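Long-range contacts in NmrA family protein (Shigella flexneri 2a, PDB 3QVO), which is of unknown function but adopts a Rossmann fold and, as a member of the NmrA family, probably binds NAD(P): residues A[34-39]-A[93-98]; A[119-124]-A[202-207]; A[169-174]-A[188-193]; A[175-180]-A[196-201]; A[181-186]-A[217-222]. One frame throughout, in Å; residues are numbered along the deposited sequence. Where two conformers were deposited one is given.

From the N terminus, contact 1 closes first, bringing helix 34-43 onto strand 91-95, and is complete before any other opens. Contact 2 then spans the widest loop, from strand 119-123, the sheet neighbour of 91-95, to helix 197-209. Contacts 3 and 4 both nest inside that loop and cross each other, since 175-180 lies inside the loop that contact 3 closes and its partner 196-201 lies beyond it. Contact 5 starts within the loop of contact 2 and ends beyond it, so it crosses contacts 2, 3 and 4 as it joins strands 182-184 and 217-222. Helix 197-209 serves contacts 2 and 4; contacts 1, 2, 3 and 5 all reach the same sheet.

Contact 1 of 5, residues A[34-39]-A[93-98]; sequences QIARHV and YANLTG
Tyr93 reaches from strand 91-95 to the underside of helix 34-43, where Ile35, Ala36 and Val39 receive it. Its CB stands toward the helix, and CG lies anti to the backbone N (chi1 156°), which sends the ring outward between the two elements. Along one margin of the ring, CD2 comes within 4.1 Å of Val39 CG1, and the next atom, CE2, makes the tighter approach, 3.6 Å from Val39 CG2. The valine and the ring meet obliquely, both methyls of Val39 lying on one side of the ring near CE2. CZ is the last ring carbon that Val39 reaches, at 4.2 Å from CG2. Beyond it, OH ends against Ile35, 3.3 Å from its CG2; here the two side chains cross at about a right angle. Ala36 flanks the same end, with its CA at the ring edge, near the ring plane. This is the helix-on-sheet layer of a Rossmann fold: helix 34-43 follows strand 24-29 through a glycine-rich turn, which in relatives faces the dinucleotide, and Tyr93 pairs through its backbone with Leu27 and Leu29 of that strand. The segment axes approach to 9.2 Å and run at 147°, roughly antiparallel, as expected for a helix returning across parallel strands. Two residues along, Asn95 also projects toward the helix and packs beside Ile35 and Ala36. On its other flanks, the Tyr93 side chain touches Val123 of strand 119-123 and Ile204 of helix 197-209.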
# COMPACT_ATOMS: atom_id res chain seq x y z
N GLN A 34 8.47 -2.67 -5.32
CA GLN A 34 8.54 -4.10 -5.54
C GLN A 34 7.27 -4.86 -5.14
O GLN A 34 6.95 -5.87 -5.77
CB GLN A 34 9.75 -4.70 -4.81
CG GLN A 34 11.08 -3.96 -5.02
CD GLN A 34 12.24 -4.64 -4.33
OE1 GLN A 34 12.37 -5.87 -4.35
NE2 GLN A 34 13.10 -3.84 -3.72
N ILE A 35 6.58 -4.43 -4.10
CA ILE A 35 5.25 -5.00 -3.83
C ILE A 35 4.27 -4.55 -4.91
O ILE A 35 3.43 -5.35 -5.40
CB ILE A 35 4.69 -4.64 -2.44
CG1 ILE A 35 5.44 -5.39 -1.33
CG2 ILE A 35 3.22 -4.99 -2.33
CD1 ILE A 35 5.32 -4.70 0.06
N ALA A 36 4.40 -3.29 -5.30
CA ALA A 36 3.53 -2.74 -6.32
C ALA A 36 3.54 -3.58 -7.63
O ALA A 36 2.49 -3.77 -8.24
CB ALA A 36 3.89 -1.27 -6.60
N ARG A 37 4.71 -4.11 -8.01
CA ARG A 37 4.89 -4.81 -9.28
C ARG A 37 4.07 -6.08 -9.38
O ARG A 37 3.59 -6.44 -10.46
CB ARG A 37 6.36 -5.14 -9.55
N HIS A 38 3.91 -6.75 -8.24
CA HIS A 38 3.11 -7.95 -8.16
C HIS A 38 1.63 -7.55 -8.24
O HIS A 38 0.85 -8.21 -8.88
CB HIS A 38 3.36 -8.71 -6.85
CG HIS A 38 4.75 -9.24 -6.68
ND1 HIS A 38 5.22 -10.33 -7.36
CD2 HIS A 38 5.74 -8.88 -5.83
CE1 HIS A 38 6.46 -10.59 -6.97
NE2 HIS A 38 6.79 -9.72 -6.03
N VAL A 39 1.25 -6.48 -7.58
CA VAL A 39 -0.13 -6.04 -7.60
C VAL A 39 -0.52 -5.67 -9.02
O VAL A 39 -1.56 -6.12 -9.54
CB VAL A 39 -0.37 -4.81 -6.72
CG1 VAL A 39 -1.76 -4.31 -6.90
CG2 VAL A 39 -0.10 -5.12 -5.30
N TYR A 93 -4.12 2.82 -3.53
CA TYR A 93 -3.20 1.90 -2.97
C TYR A 93 -1.86 2.61 -2.95
O TYR A 93 -1.32 2.98 -3.98
CB TYR A 93 -3.16 0.62 -3.80
CG TYR A 93 -1.85 -0.15 -3.64
CD1 TYR A 93 -1.20 -0.18 -2.44
CD2 TYR A 93 -1.30 -0.87 -4.70
CE1 TYR A 93 -0.03 -0.85 -2.27
CE2 TYR A 93 -0.08 -1.56 -4.52
CZ TYR A 93 0.53 -1.51 -3.28
OH TYR A 93 1.70 -2.15 -3.02
N ALA A 94 -1.36 2.83 -1.73
CA ALA A 94 -0.16 3.56 -1.46
C ALA A 94 0.86 2.60 -0.88
O ALA A 94 0.59 1.87 0.09
CB ALA A 94 -0.42 4.67 -0.45
N ASN A 95 2.04 2.65 -1.49
CA ASN A 95 3.21 1.88 -1.11
C ASN A 95 4.32 2.93 -1.14
O ASN A 95 5.08 3.01 -2.13
CB ASN A 95 3.41 0.74 -2.17
CG ASN A 95 4.55 -0.23 -1.82
OD1 ASN A 95 5.05 -0.24 -0.63
ND2 ASN A 95 5.04 -1.04 -2.86
N LEU A 96 4.36 3.78 -0.09
CA LEU A 96 5.21 4.96 -0.05
C LEU A 96 6.45 4.78 0.79
O LEU A 96 6.41 4.23 1.90
CB LEU A 96 4.48 6.14 0.57
CG LEU A 96 3.19 6.54 -0.14
CD1 LEU A 96 2.60 7.60 0.73
CD2 LEU A 96 3.46 6.99 -1.56
N THR A 97 7.55 5.33 0.29
CA THR A 97 8.80 5.19 0.98
C THR A 97 9.46 6.51 1.28
O THR A 97 9.17 7.56 0.67
CB THR A 97 9.81 4.32 0.15
OG1 THR A 97 10.05 4.94 -1.13
CG2 THR A 97 9.25 2.91 -0.09
N GLY A 98 10.37 6.43 2.24
CA GLY A 98 11.47 7.37 2.33
C GLY A 98 11.22 8.41 3.39
O GLY A 98 10.47 8.17 4.35

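Contact 2 of 5, residues A[119-124]-A[202-207]; sequences RLIFVL and ALITDI
Ile121 and Ile207 form the middle of a buried, almost wholly apolar helix-on-sheet contact, in which helix 197-209 lies on strand 119-123 of the Rossmann-type sheet. The axes of the two segments are 10.3 Å apart and antiparallel to within a few degrees (176°). Ile121, Val123 and Arg119 supply the strand side; Ile204 and Ile207, one turn apart, supply the helix side. The two isoleucines slide past each other in opposite directions, so that Ile121 CD1 meets Ile207 CG2 at 3.5 Å, a tight fit for two methyls. Farther along the strand, Val123 CG2 touches Ile204 CD1 at 4.1 Å, the side chains crossing at about a right angle. Ile204 also reaches Ile35 and Val39 of helix 34-43, linking the two helices on this side of the sheet. At the other end Arg119 bends at its second torsion (chi2 72°), which brings its guanidinium beside Ile207, the two side chains again roughly perpendicular, with NH1 3.3 Å from Ile207 CG2. The polar end of that arginine is held elsewhere: NE by Pro211 O, NH2 by Glu164 O and NH1 by Thr166 OG1. Across the interface, then, cohesion comes from methyl packing, while the buried guanidinium has three neutral oxygens as acceptors, which would fix its rotation and spread its charge.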
# COMPACT_ATOMS: atom_id res chain seq x y z
N ARG A 119 -11.60 5.21 -0.31
CA ARG A 119 -11.01 3.91 0.01
C ARG A 119 -9.51 3.90 -0.19
O ARG A 119 -9.04 4.06 -1.34
CB ARG A 119 -11.67 2.80 -0.81
CG ARG A 119 -11.32 1.41 -0.31
CD ARG A 119 -12.01 1.08 0.98
NE ARG A 119 -11.71 -0.27 1.42
CZ ARG A 119 -10.71 -0.63 2.22
NH1 ARG A 119 -10.56 -1.89 2.52
NH2 ARG A 119 -9.89 0.26 2.76
N LEU A 120 -8.78 3.69 0.92
CA LEU A 120 -7.32 3.72 0.96
C LEU A 120 -6.73 2.45 1.53
O LEU A 120 -7.14 1.98 2.60
CB LEU A 120 -6.85 4.90 1.83
CG LEU A 120 -5.35 5.07 2.11
CD1 LEU A 120 -4.54 5.40 0.81
CD2 LEU A 120 -5.14 6.12 3.19
N ILE A 121 -5.76 1.89 0.81
CA ILE A 121 -4.94 0.76 1.29
C ILE A 121 -3.54 1.32 1.40
O ILE A 121 -2.99 1.80 0.41
CB ILE A 121 -4.96 -0.43 0.31
CG1 ILE A 121 -6.40 -0.87 0.06
CG2 ILE A 121 -4.14 -1.58 0.86
CD1 ILE A 121 -6.59 -1.89 -1.08
N PHE A 122 -2.99 1.34 2.61
CA PHE A 122 -1.76 2.05 2.87
C PHE A 122 -0.76 1.12 3.58
O PHE A 122 -1.02 0.61 4.69
CB PHE A 122 -2.05 3.29 3.71
CG PHE A 122 -0.95 4.36 3.68
CD1 PHE A 122 0.17 4.25 4.45
CD2 PHE A 122 -1.09 5.51 2.92
CE1 PHE A 122 1.15 5.26 4.45
CE2 PHE A 122 -0.12 6.51 2.89
CZ PHE A 122 0.99 6.39 3.65
N VAL A 123 0.36 0.91 2.91
CA VAL A 123 1.41 0.00 3.39
C VAL A 123 2.41 0.78 4.16
O VAL A 123 2.96 1.76 3.65
CB VAL A 123 2.13 -0.74 2.26
CG1 VAL A 123 3.25 -1.68 2.86
CG2 VAL A 123 1.13 -1.57 1.50
N LEU A 124 2.63 0.36 5.41
CA LEU A 124 3.72 0.91 6.20
C LEU A 124 4.76 -0.16 6.49
O LEU A 124 4.58 -1.02 7.38
CB LEU A 124 3.21 1.57 7.50
CG LEU A 124 2.48 2.92 7.30
CD1 LEU A 124 1.63 3.24 8.53
CD2 LEU A 124 3.47 4.06 7.01
N ALA A 202 -0.93 -10.27 -2.68
CA ALA A 202 -2.16 -11.07 -2.72
C ALA A 202 -3.23 -10.45 -1.83
O ALA A 202 -4.38 -10.40 -2.20
CB ALA A 202 -1.88 -12.48 -2.31
N LEU A 203 -2.87 -10.00 -0.65
CA LEU A 203 -3.84 -9.36 0.23
C LEU A 203 -4.38 -8.08 -0.42
O LEU A 203 -5.56 -7.86 -0.44
CB LEU A 203 -3.22 -9.02 1.60
CG LEU A 203 -4.20 -8.43 2.65
CD1 LEU A 203 -5.49 -9.28 2.95
CD2 LEU A 203 -3.44 -8.18 3.95
N ILE A 204 -3.48 -7.24 -0.90
CA ILE A 204 -3.84 -5.98 -1.48
C ILE A 204 -4.86 -6.25 -2.58
O ILE A 204 -5.94 -5.66 -2.58
CB ILE A 204 -2.60 -5.20 -1.95
CG1 ILE A 204 -1.75 -4.78 -0.74
CG2 ILE A 204 -2.99 -3.92 -2.74
CD1 ILE A 204 -0.34 -4.40 -1.10
N THR A 205 -4.56 -7.21 -3.45
CA THR A 205 -5.43 -7.56 -4.56
C THR A 205 -6.78 -8.08 -4.10
O THR A 205 -7.81 -7.71 -4.69
CB THR A 205 -4.73 -8.56 -5.49
OG1 THR A 205 -3.60 -7.90 -6.11
CG2 THR A 205 -5.65 -8.99 -6.61
N ASP A 206 -6.81 -8.92 -3.07
CA ASP A 206 -8.09 -9.36 -2.51
C ASP A 206 -8.92 -8.18 -2.00
O ASP A 206 -10.14 -8.18 -2.17
CB ASP A 206 -7.90 -10.41 -1.43
CG ASP A 206 -7.45 -11.77 -2.00
OD1 ASP A 206 -7.29 -11.92 -3.25
OD2 ASP A 206 -7.24 -12.70 -1.18
N ILE A 207 -8.28 -7.15 -1.45
CA ILE A 207 -9.02 -6.00 -0.91
C ILE A 207 -9.52 -5.15 -2.08
O ILE A 207 -10.65 -4.69 -2.10
CB ILE A 207 -8.16 -5.16 0.04
CG1 ILE A 207 -7.70 -5.96 1.26
CG2 ILE A 207 -8.94 -3.91 0.54
CD1 ILE A 207 -6.79 -5.15 2.25

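Contact 3 of 5, residues A[169-174]-A[188-193]; sequences RPAWLT and EPFKGT
Phe190 leans across Arg169, laying a loop residue beside the middle of strand 164-174, the strand that carries the Rossmann-type sheet toward its later, partly antiparallel portion. The two side chains meet obliquely, with guanidinium and ring planes 57° apart, and the nearest pair is Arg169 NH1 and Phe190 CZ at 3.9 Å. Phe190 CG is anti to the carbonyl carbon (chi1 -79°), which turns the ring toward the strand. There its edge faces the backbone: Arg169 O lies in the ring plane, 3.2 Å from Phe190 CE1. Arg169 itself is steadied from outside, since its NE bonds to Asn218 OD1 of strand 217-222. Strand 164-174 is interrupted at Ala171, and this break is where 188-193 comes closest, CA of Ala171 standing 5.8 Å from CA of Thr193. Just after it, Trp172 N donates to Thr193 O (3.2 Å, 146° at the hydrogen), with the donor tilted from the carbonyl plane. Trp172 also pairs with Val195, so this bond opens the parallel pairing of 172-174 with strand 194-196. Ala171 CB also rests against Thr193 O, at 3.5 Å.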
# COMPACT_ATOMS: atom_id res chain seq x y z
N ARG A 169 0.67 -3.63 7.67
CA ARG A 169 1.95 -3.61 8.38
C ARG A 169 2.65 -4.93 8.23
O ARG A 169 2.38 -5.84 8.98
CB ARG A 169 1.72 -3.36 9.88
CG ARG A 169 1.56 -1.92 10.19
CD ARG A 169 1.06 -1.66 11.57
NE ARG A 169 -0.01 -2.54 12.05
CZ ARG A 169 0.15 -3.57 12.87
NH1 ARG A 169 1.36 -3.93 13.27
NH2 ARG A 169 -0.90 -4.26 13.27
N PRO A 170 3.54 -5.04 7.24
CA PRO A 170 4.24 -6.28 6.96
C PRO A 170 5.53 -6.48 7.71
O PRO A 170 6.30 -5.53 7.91
CB PRO A 170 4.56 -6.20 5.47
CG PRO A 170 4.49 -4.76 5.14
CD PRO A 170 3.53 -4.14 6.07
N ALA A 171 5.75 -7.75 8.06
CA ALA A 171 6.95 -8.23 8.65
C ALA A 171 8.04 -8.06 7.62
O ALA A 171 7.80 -7.48 6.56
CB ALA A 171 6.78 -9.69 9.07
N TRP A 172 9.24 -8.53 7.96
CA TRP A 172 10.42 -8.39 7.09
C TRP A 172 10.13 -9.01 5.72
O TRP A 172 9.75 -10.16 5.62
CB TRP A 172 11.65 -9.04 7.74
CG TRP A 172 13.02 -8.57 7.23
CD1 TRP A 172 13.65 -7.40 7.54
CD2 TRP A 172 13.93 -9.29 6.36
NE1 TRP A 172 14.88 -7.34 6.92
CE2 TRP A 172 15.08 -8.48 6.19
CE3 TRP A 172 13.89 -10.54 5.71
CZ2 TRP A 172 16.17 -8.87 5.39
CZ3 TRP A 172 14.97 -10.92 4.91
CH2 TRP A 172 16.10 -10.09 4.76
N LEU A 173 10.33 -8.23 4.67
CA LEU A 173 9.96 -8.65 3.34
C LEU A 173 10.98 -9.57 2.71
O LEU A 173 12.16 -9.24 2.67
CB LEU A 173 9.73 -7.42 2.46
CG LEU A 173 8.48 -6.62 2.83
CD1 LEU A 173 8.47 -5.30 2.13
CD2 LEU A 173 7.21 -7.40 2.52
N THR A 174 10.53 -10.74 2.25
CA THR A 174 11.32 -11.57 1.33
C THR A 174 10.76 -11.54 -0.10
O THR A 174 9.61 -11.08 -0.36
CB THR A 174 11.35 -13.03 1.76
OG1 THR A 174 10.10 -13.63 1.43
CG2 THR A 174 11.64 -13.18 3.24
N GLU A 188 -1.86 -6.23 18.65
CA GLU A 188 -1.32 -7.56 18.88
C GLU A 188 0.11 -7.50 18.40
O GLU A 188 0.40 -6.76 17.49
CB GLU A 188 -2.03 -8.66 18.05
CG GLU A 188 -3.50 -9.00 18.43
CD GLU A 188 -4.04 -10.24 17.68
OE1 GLU A 188 -4.72 -10.11 16.61
OE2 GLU A 188 -3.75 -11.37 18.16
N PRO A 189 0.99 -8.32 18.98
CA PRO A 189 2.33 -8.44 18.41
C PRO A 189 2.28 -9.24 17.11
O PRO A 189 1.39 -10.04 16.91
CB PRO A 189 3.11 -9.21 19.50
CG PRO A 189 2.07 -9.82 20.42
CD PRO A 189 0.70 -9.38 19.95
N PHE A 190 3.24 -9.00 16.23
CA PHE A 190 3.48 -9.85 15.09
C PHE A 190 3.67 -11.32 15.54
O PHE A 190 4.51 -11.56 16.35
CB PHE A 190 4.78 -9.41 14.40
CG PHE A 190 4.63 -8.20 13.53
CD1 PHE A 190 4.02 -8.30 12.29
CD2 PHE A 190 5.13 -6.98 13.91
CE1 PHE A 190 3.90 -7.20 11.46
CE2 PHE A 190 4.99 -5.86 13.10
CZ PHE A 190 4.39 -5.98 11.86
N LYS A 191 2.90 -12.26 15.00
CA LYS A 191 3.11 -13.70 15.20
C LYS A 191 4.23 -14.28 14.34
O LYS A 191 4.46 -15.50 14.37
CB LYS A 191 1.85 -14.51 14.86
CG LYS A 191 0.63 -14.12 15.68
CD LYS A 191 -0.56 -15.04 15.38
CE LYS A 191 -1.88 -14.40 15.88
NZ LYS A 191 -2.80 -15.38 16.51
N GLY A 192 4.93 -13.44 13.60
CA GLY A 192 6.06 -13.96 12.84
C GLY A 192 7.05 -12.93 12.39
O GLY A 192 6.82 -11.76 12.46
N THR A 193 8.15 -13.41 11.88
CA THR A 193 9.31 -12.61 11.56
C THR A 193 9.36 -12.04 10.15
O THR A 193 9.93 -10.99 9.94
CB THR A 193 10.54 -13.50 11.79
OG1 THR A 193 10.90 -13.43 13.19
CG2 THR A 193 11.71 -13.13 10.90

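Contact 4 of 5, residues A[175-180]-A[196-201]; sequences DEDIID and SRKSVA
The loop 175-180 bends round the first turn of helix 197-209, its backbone closing to 4.3 Å between CA of Ile179 and CA of Ser199, with an inverse gamma turn centred on Asp177. Ser196 is the N-cap. Its OG sits between the backbone N and the carbonyl carbon (chi1 73°) and faces two ways: it accepts from Ser199 N at 2.8 Å, the capping bond, and gives its proton to Ile178 O at 2.6 Å, approaching tilted from that carbonyl's plane. The same turn grips the loop again through Ser199, whose OG accepts from Asp180 N in a nearly straight bond (3.0 Å, 172°). Charged residues clasp the loop on the outside. Extended Arg197 brings NH2 to Asp175 OD1 at 2.8 Å, a salt bridge whose hydrogen bond is weak, although carboxylate and guanidinium planes are only 24° apart. Lys198 bends back at its third torsion to set NZ on Asp177 OD1, a salt bridge whose modelled length is too short to be trusted, while its chain crosses that of Ile179 at about a right angle, CG meeting Ile179 CG1. Asp175 and Asp177, near the helix start, may also interact favourably with the positive end of its dipole. Water enters twice: one molecule donates to Glu176 O and accepts from Lys198 N, and a second donates to Asp180 O and accepts from Ser196 N at 2.8 Å.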
# COMPACT_ATOMS: atom_id res chain seq x y z
N ASP A 175 11.59 -12.06 -1.00
CA ASP A 175 11.24 -12.21 -2.41
C ASP A 175 10.93 -13.67 -2.75
O ASP A 175 10.94 -14.07 -3.92
CB ASP A 175 12.36 -11.64 -3.29
CG ASP A 175 12.30 -10.12 -3.40
OD1 ASP A 175 11.18 -9.55 -3.62
OD2 ASP A 175 13.37 -9.46 -3.29
N GLU A 176 10.61 -14.46 -1.72
CA GLU A 176 10.17 -15.85 -1.93
C GLU A 176 8.91 -15.93 -2.83
O GLU A 176 7.97 -15.18 -2.64
CB GLU A 176 9.89 -16.51 -0.57
CG GLU A 176 9.39 -17.97 -0.64
CD GLU A 176 9.96 -18.88 0.44
OE1 GLU A 176 10.63 -18.39 1.39
OE2 GLU A 176 9.75 -20.12 0.32
N ASP A 177 8.91 -16.86 -3.78
CA ASP A 177 7.78 -17.07 -4.70
C ASP A 177 6.67 -17.88 -4.03
O ASP A 177 6.40 -19.00 -4.42
CB ASP A 177 8.26 -17.78 -5.98
CG ASP A 177 7.16 -17.90 -7.04
OD1 ASP A 177 6.18 -17.12 -7.03
OD2 ASP A 177 7.26 -18.80 -7.91
N ILE A 178 6.03 -17.32 -3.00
CA ILE A 178 4.95 -17.99 -2.30
C ILE A 178 3.90 -17.01 -1.78
O ILE A 178 4.19 -15.83 -1.58
CB ILE A 178 5.49 -18.81 -1.12
CG1 ILE A 178 4.56 -19.98 -0.78
CG2 ILE A 178 5.72 -17.92 0.10
CD1 ILE A 178 5.29 -21.32 -0.48
N ILE A 179 2.69 -17.51 -1.57
CA ILE A 179 1.65 -16.75 -0.94
C ILE A 179 1.28 -17.52 0.31
O ILE A 179 0.63 -18.55 0.23
CB ILE A 179 0.41 -16.60 -1.84
CG1 ILE A 179 0.74 -15.70 -3.04
CG2 ILE A 179 -0.74 -16.03 -1.02
CD1 ILE A 179 -0.34 -15.75 -4.19
N ASP A 180 1.73 -17.04 1.46
CA ASP A 180 1.56 -17.77 2.73
C ASP A 180 1.58 -16.76 3.88
O ASP A 180 2.63 -16.22 4.25
CB ASP A 180 2.67 -18.83 2.89
CG ASP A 180 2.44 -19.78 4.07
OD1 ASP A 180 1.34 -19.75 4.65
OD2 ASP A 180 3.35 -20.56 4.42
N SER A 196 6.49 -12.83 2.51
CA SER A 196 6.79 -12.59 1.12
C SER A 196 6.03 -11.36 0.61
O SER A 196 4.89 -11.08 0.99
CB SER A 196 6.43 -13.82 0.26
OG SER A 196 5.02 -13.97 0.11
N ARG A 197 6.69 -10.61 -0.25
CA ARG A 197 6.05 -9.53 -0.97
C ARG A 197 4.84 -10.05 -1.75
O ARG A 197 3.80 -9.40 -1.82
CB ARG A 197 7.05 -8.93 -1.94
CG ARG A 197 8.14 -8.14 -1.27
CD ARG A 197 8.87 -7.22 -2.24
NE ARG A 197 9.85 -6.40 -1.56
CZ ARG A 197 11.02 -6.83 -1.09
NH1 ARG A 197 11.84 -5.99 -0.46
NH2 ARG A 197 11.36 -8.09 -1.21
N LYS A 198 4.97 -11.23 -2.34
CA LYS A 198 3.86 -11.80 -3.10
C LYS A 198 2.66 -12.01 -2.19
O LYS A 198 1.52 -11.77 -2.60
CB LYS A 198 4.31 -13.10 -3.75
CG LYS A 198 3.53 -13.56 -4.93
CD LYS A 198 4.36 -14.58 -5.79
CE LYS A 198 5.29 -13.82 -6.80
NZ LYS A 198 6.18 -14.70 -7.61
N SER A 199 2.92 -12.37 -0.93
CA SER A 199 1.84 -12.53 0.03
C SER A 199 1.12 -11.21 0.23
O SER A 199 -0.12 -11.14 0.19
CB SER A 199 2.36 -13.02 1.37
OG SER A 199 2.94 -14.34 1.29
N VAL A 200 1.90 -10.16 0.43
CA VAL A 200 1.31 -8.87 0.73
C VAL A 200 0.55 -8.37 -0.49
O VAL A 200 -0.53 -7.81 -0.36
CB VAL A 200 2.36 -7.87 1.19
CG1 VAL A 200 1.70 -6.52 1.52
CG2 VAL A 200 3.10 -8.42 2.40
N ALA A 201 1.09 -8.61 -1.68
CA ALA A 201 0.38 -8.25 -2.91
C ALA A 201 -0.93 -8.99 -3.04
O ALA A 201 -1.95 -8.42 -3.45
CB ALA A 201 1.25 -8.49 -4.14
O HOH W 1 7.75 -12.49 -3.07
O HOH W 2 5.29 -15.30 2.78

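Contact 5 of 5, residues A[181-186]-A[217-222]; sequences YELTSR and ENIGIN
Leu183 drops its CD2 against Ile219 and Ile221 of strand 217-222, lying 3.5 Å from Ile219 CG2, tighter than usual, and 3.9 Å from Ile221 CG1. Beside it, Tyr181 runs alongside Ile221 and points the same way, its CB 3.9 Å from Ile221 CG2. On this face the row of apolar bumps continues onto Leu203 of helix 197-209. The opposite face has a hollow at Gly220, where the missing side chain admits the hydroxyl of Thr184: OG1 stands 3.3 Å from Gly220 CA, and its hydrogen bond to Gly220 O is weak. Next along that face, Glu182 and Asn222 cross obliquely, their flat ends 62° apart. Asn222 ND2 donates to the anti lone pair of Glu182 OE2 (3.2 Å, 159°), while Asn222 OD1, buried here, has no partner in the model. Arg186 lies by Asn218; both reach Glu159 outside the segments, and Asn218 OD1 accepts from Arg169 NE. Four backbone bonds pin the strands, among them Gly220 N to Thr184 O at 2.7 Å. Glu182–Asn222 and Thr184–Gly220 are the hydrogen-bonded pairs and Leu183–Ile221 the non-hydrogen-bonded one, a short antiparallel pairing added beyond the parallel strands of a Rossmann-type sheet.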
# COMPACT_ATOMS: atom_id res chain seq x y z
N TYR A 181 0.41 -16.47 4.43
CA TYR A 181 0.32 -15.41 5.41
C TYR A 181 -0.85 -15.55 6.35
O TYR A 181 -1.75 -16.39 6.16
CB TYR A 181 0.30 -14.04 4.73
CG TYR A 181 -0.98 -13.70 3.99
CD1 TYR A 181 -2.08 -13.19 4.65
CD2 TYR A 181 -1.06 -13.87 2.61
CE1 TYR A 181 -3.25 -12.88 3.96
CE2 TYR A 181 -2.22 -13.56 1.92
CZ TYR A 181 -3.31 -13.06 2.59
OH TYR A 181 -4.44 -12.75 1.88
N GLU A 182 -0.76 -14.73 7.41
CA GLU A 182 -1.78 -14.61 8.45
C GLU A 182 -1.68 -13.19 8.98
O GLU A 182 -0.67 -12.53 8.80
CB GLU A 182 -1.59 -15.65 9.56
CG GLU A 182 -0.31 -15.50 10.40
CD GLU A 182 -0.10 -16.67 11.37
OE1 GLU A 182 -1.00 -17.54 11.48
OE2 GLU A 182 0.98 -16.72 12.01
N LEU A 183 -2.75 -12.74 9.63
CA LEU A 183 -2.95 -11.36 9.96
C LEU A 183 -3.13 -11.19 11.45
O LEU A 183 -3.77 -12.00 12.10
CB LEU A 183 -4.24 -10.89 9.30
CG LEU A 183 -4.31 -11.07 7.79
CD1 LEU A 183 -5.72 -10.73 7.32
CD2 LEU A 183 -3.25 -10.20 7.12
N THR A 184 -2.60 -10.09 11.97
CA THR A 184 -2.70 -9.77 13.38
C THR A 184 -3.30 -8.40 13.44
O THR A 184 -3.05 -7.57 12.54
CB THR A 184 -1.31 -9.73 14.04
OG1 THR A 184 -0.39 -9.04 13.19
CG2 THR A 184 -0.79 -11.13 14.31
N SER A 185 -4.08 -8.13 14.48
CA SER A 185 -4.72 -6.83 14.62
C SER A 185 -3.79 -5.76 15.25
O SER A 185 -2.66 -6.06 15.70
CB SER A 185 -6.04 -6.97 15.38
OG SER A 185 -5.81 -7.33 16.73
N ARG A 186 -4.31 -4.54 15.31
CA ARG A 186 -3.55 -3.34 15.66
C ARG A 186 -2.72 -3.42 16.93
O ARG A 186 -1.59 -2.97 16.96
CB ARG A 186 -4.50 -2.15 15.81
CG ARG A 186 -3.83 -0.83 16.04
CD ARG A 186 -4.89 0.21 16.33
NE ARG A 186 -4.40 1.59 16.28
CZ ARG A 186 -3.62 2.13 17.20
NH1 ARG A 186 -3.16 1.44 18.24
NH2 ARG A 186 -3.24 3.38 17.04
N GLU A 217 -9.17 -1.17 9.69
CA GLU A 217 -8.19 -2.03 10.36
C GLU A 217 -6.75 -1.63 10.11
O GLU A 217 -6.43 -1.01 9.11
CB GLU A 217 -8.38 -3.49 9.93
CG GLU A 217 -9.72 -4.06 10.35
CD GLU A 217 -10.00 -5.46 9.85
OE1 GLU A 217 -9.12 -6.08 9.22
OE2 GLU A 217 -11.11 -5.96 10.09
N ASN A 218 -5.89 -2.10 11.02
CA ASN A 218 -4.48 -1.77 11.01
C ASN A 218 -3.75 -3.08 11.33
O ASN A 218 -3.52 -3.43 12.49
CB ASN A 218 -4.24 -0.68 12.04
CG ASN A 218 -2.84 -0.13 11.99
OD1 ASN A 218 -1.92 -0.74 11.45
ND2 ASN A 218 -2.68 1.05 12.57
N ILE A 219 -3.39 -3.79 10.27
CA ILE A 219 -3.18 -5.24 10.29
C ILE A 219 -1.72 -5.57 10.07
O ILE A 219 -1.12 -5.11 9.09
CB ILE A 219 -3.90 -5.86 9.08
CG1 ILE A 219 -5.38 -5.52 9.04
CG2 ILE A 219 -3.71 -7.35 9.01
CD1 ILE A 219 -5.94 -5.76 7.66
N GLY A 220 -1.15 -6.39 10.94
CA GLY A 220 0.15 -6.99 10.69
C GLY A 220 0.00 -8.21 9.80
O GLY A 220 -0.99 -8.95 9.91
N ILE A 221 0.99 -8.42 8.92
CA ILE A 221 0.98 -9.55 7.99
C ILE A 221 2.30 -10.32 8.16
O ILE A 221 3.38 -9.79 7.94
CB ILE A 221 0.87 -9.09 6.51
CG1 ILE A 221 -0.15 -7.96 6.32
CG2 ILE A 221 0.50 -10.26 5.57
CD1 ILE A 221 0.13 -7.10 5.04
N ASN A 222 2.21 -11.59 8.55
CA ASN A 222 3.39 -12.45 8.62
C ASN A 222 3.16 -13.87 8.04
O ASN A 222 2.05 -14.37 8.03
CB ASN A 222 3.87 -12.57 10.07
CG ASN A 222 2.97 -13.45 10.90
OD1 ASN A 222 1.99 -12.97 11.45
ND2 ASN A 222 3.29 -14.75 10.97
O HOH W 3 -7.08 -3.78 13.45